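Local coordinates for 2-(acetamidomethylene)succinate hydrolase (Mesorhizobium loti, PDB 3KXP), which catalyses the last step of vitamin B6 degradation, hydrolysing (E)-2-(acetamidomethylene)succinate to succinic semialdehyde, acetate, ammonia and carbon dioxide, at residues T113-N118 with A237-G242. Residues are numbered along the deposited sequence; the frame is centred on the assembly and turned at random.
Sequences TGYEAN and AQTARG
T113, Y115 and E116 meet Q238, T239 and G242 in a partly buried, water-bridged contact of the alpha/beta-hydrolase fold, where the loop leading into helix 117-131 lies against the last turns of helix 233-242. It illustrates how a loop can dock on a helix with one direct hydrogen bond and several waters. That bond runs from T113 OG1 to Q238 OE1 (2.9 Å), in the plane of the amide carbonyl and at a C=O...donor angle of 156°. Q238 reaches it with a chain extended beyond CG, while its NE2 donates to the carbonyl of E112, so both ends of the amide are engaged by the same loop. The Y115 ring stands with its edge toward OE1, CD1 lying 3.8 Å from Q238 OE1, and ring and amide planes are 72° apart. An alanine at Q238 would probably leave the T113 hydroxyl and the E112 carbonyl without these partners and open a gap at the CD1 edge of the Y115 ring. Further along, T239 OG1 rests 3.5 Å from Y115 CD2 but is hydrogen-bonded to A235 O and Y120 OH; Y115 OH is hydrogen-bonded to P111 O. T239 also touches I77 and L143, which bind chloride together with S142, the probable nucleophile, so the contact lies close to the probable active site. At G242 the absent side chain matters: a CB would collide with Y115 O and the carboxylate of E116, the N-cap residue. One water joins E116 OE2 to Q238 O; another donates to E116 OE1 and to G242 O, at 2.6 Å from the latter, and accepts from A117 N.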
loop_
_atom_site.group_PDB
_atom_site.type_symbol
_atom_site.label_atom_id
_atom_site.label_comp_id
_atom_site.label_asym_id
_atom_site.label_seq_id
_atom_site.Cartn_x
_atom_site.Cartn_y
_atom_site.Cartn_z
ATOM N N THR A 113 15.820 -32.919 -6.305
ATOM C CA THR A 113 14.397 -32.640 -6.147
ATOM C C THR A 113 14.136 -31.621 -5.032
ATOM O O THR A 113 15.069 -31.041 -4.479
ATOM C CB THR A 113 13.605 -33.944 -5.848
ATOM O OG1 THR A 113 12.227 -33.762 -6.206
ATOM C CG2 THR A 113 13.698 -34.308 -4.360
ATOM N N GLY A 114 12.863 -31.409 -4.711
ATOM C CA GLY A 114 12.505 -30.459 -3.671
ATOM C C GLY A 114 12.348 -29.049 -4.219
ATOM O O GLY A 114 13.043 -28.124 -3.797
ATOM N N TYR A 115 11.430 -28.875 -5.162
ATOM C CA TYR A 115 11.216 -27.565 -5.750
ATOM C C TYR A 115 9.794 -27.052 -5.580
ATOM O O TYR A 115 9.260 -26.391 -6.466
ATOM C CB TYR A 115 11.603 -27.592 -7.229
ATOM C CG TYR A 115 13.083 -27.787 -7.422
ATOM C CD1 TYR A 115 13.634 -29.062 -7.542
ATOM C CD2 TYR A 115 13.947 -26.691 -7.426
ATOM C CE1 TYR A 115 15.020 -29.240 -7.666
ATOM C CE2 TYR A 115 15.325 -26.851 -7.543
ATOM C CZ TYR A 115 15.858 -28.128 -7.668
ATOM O OH TYR A 115 17.214 -28.273 -7.838
ATOM N N GLU A 116 9.191 -27.353 -4.435
ATOM C CA GLU A 116 7.840 -26.908 -4.150
ATOM C C GLU A 116 7.918 -25.628 -3.340
ATOM O O GLU A 116 9.003 -25.213 -2.934
ATOM C CB GLU A 116 7.086 -27.974 -3.359
ATOM C CG GLU A 116 6.932 -29.287 -4.098
ATOM C CD GLU A 116 6.130 -29.144 -5.380
ATOM O OE1 GLU A 116 4.904 -28.892 -5.301
ATOM O OE2 GLU A 116 6.729 -29.281 -6.468
ATOM N N ALA A 117 6.770 -25.000 -3.112
ATOM C CA ALA A 117 6.713 -23.761 -2.342
ATOM C C ALA A 117 7.481 -23.874 -1.027
ATOM O O ALA A 117 8.377 -23.071 -0.751
ATOM C CB ALA A 117 5.254 -23.383 -2.067
ATOM N N ASN A 118 7.121 -24.872 -0.220
ATOM C CA ASN A 118 7.764 -25.098 1.076
ATOM C C ASN A 118 9.279 -25.173 0.987
ATOM O O ASN A 118 9.982 -24.588 1.812
ATOM C CB ASN A 118 7.236 -26.375 1.727
ATOM C CG ASN A 118 5.885 -26.177 2.384
ATOM O OD1 ASN A 118 5.269 -27.131 2.867
ATOM N ND2 ASN A 118 5.415 -24.932 2.410
ATOM N N ALA A 237 11.749 -27.640 -14.665
ATOM C CA ALA A 237 10.564 -28.446 -14.927
ATOM C C ALA A 237 9.807 -28.715 -13.638
ATOM O O ALA A 237 8.586 -28.620 -13.597
ATOM C CB ALA A 237 10.955 -29.768 -15.596
ATOM N N GLN A 238 10.537 -29.043 -12.580
ATOM C CA GLN A 238 9.899 -29.317 -11.301
ATOM C C GLN A 238 9.350 -28.045 -10.671
ATOM O O GLN A 238 8.277 -28.063 -10.069
ATOM C CB GLN A 238 10.887 -29.987 -10.347
ATOM C CG GLN A 238 11.344 -31.351 -10.826
ATOM C CD GLN A 238 12.336 -31.988 -9.886
ATOM O OE1 GLN A 238 12.003 -32.331 -8.748
ATOM N NE2 GLN A 238 13.571 -32.142 -10.351
ATOM N N THR A 239 10.087 -26.945 -10.808
ATOM C CA THR A 239 9.648 -25.669 -10.255
ATOM C C THR A 239 8.372 -25.194 -10.952
ATOM O O THR A 239 7.425 -24.766 -10.292
ATOM C CB THR A 239 10.721 -24.602 -10.418
ATOM O OG1 THR A 239 11.878 -24.987 -9.672
ATOM C CG2 THR A 239 10.223 -23.270 -9.913
ATOM N N ALA A 240 8.356 -25.285 -12.281
ATOM C CA ALA A 240 7.196 -24.877 -13.067
ATOM C C ALA A 240 5.923 -25.576 -12.585
ATOM O O ALA A 240 4.935 -24.909 -12.282
ATOM C CB ALA A 240 7.425 -25.167 -14.554
ATOM N N ARG A 241 5.921 -26.906 -12.498
ATOM C CA ARG A 241 4.700 -27.555 -12.030
ATOM C C ARG A 241 4.416 -27.309 -10.556
ATOM O O ARG A 241 3.291 -27.457 -10.110
ATOM C CB ARG A 241 4.679 -29.062 -12.347
ATOM C CG ARG A 241 5.966 -29.826 -12.192
ATOM C CD ARG A 241 6.131 -30.747 -13.404
ATOM N NE ARG A 241 6.626 -30.009 -14.566
ATOM C CZ ARG A 241 6.507 -30.405 -15.827
ATOM N NH1 ARG A 241 7.003 -29.655 -16.804
ATOM N NH2 ARG A 241 5.871 -31.534 -16.115
ATOM N N GLY A 242 5.431 -26.906 -9.803
ATOM C CA GLY A 242 5.208 -26.618 -8.399
ATOM C C GLY A 242 4.459 -25.300 -8.270
ATOM O O GLY A 242 3.804 -25.049 -7.265
HETATM O O HOH W 1 7.546 -24.375 -7.250
HETATM O O HOH W 2 10.199 -30.954 -6.180
HETATM O O HOH W 3 7.459 -30.092 -8.665
HETATM O O HOH W 4 4.544 -26.023 -4.922
#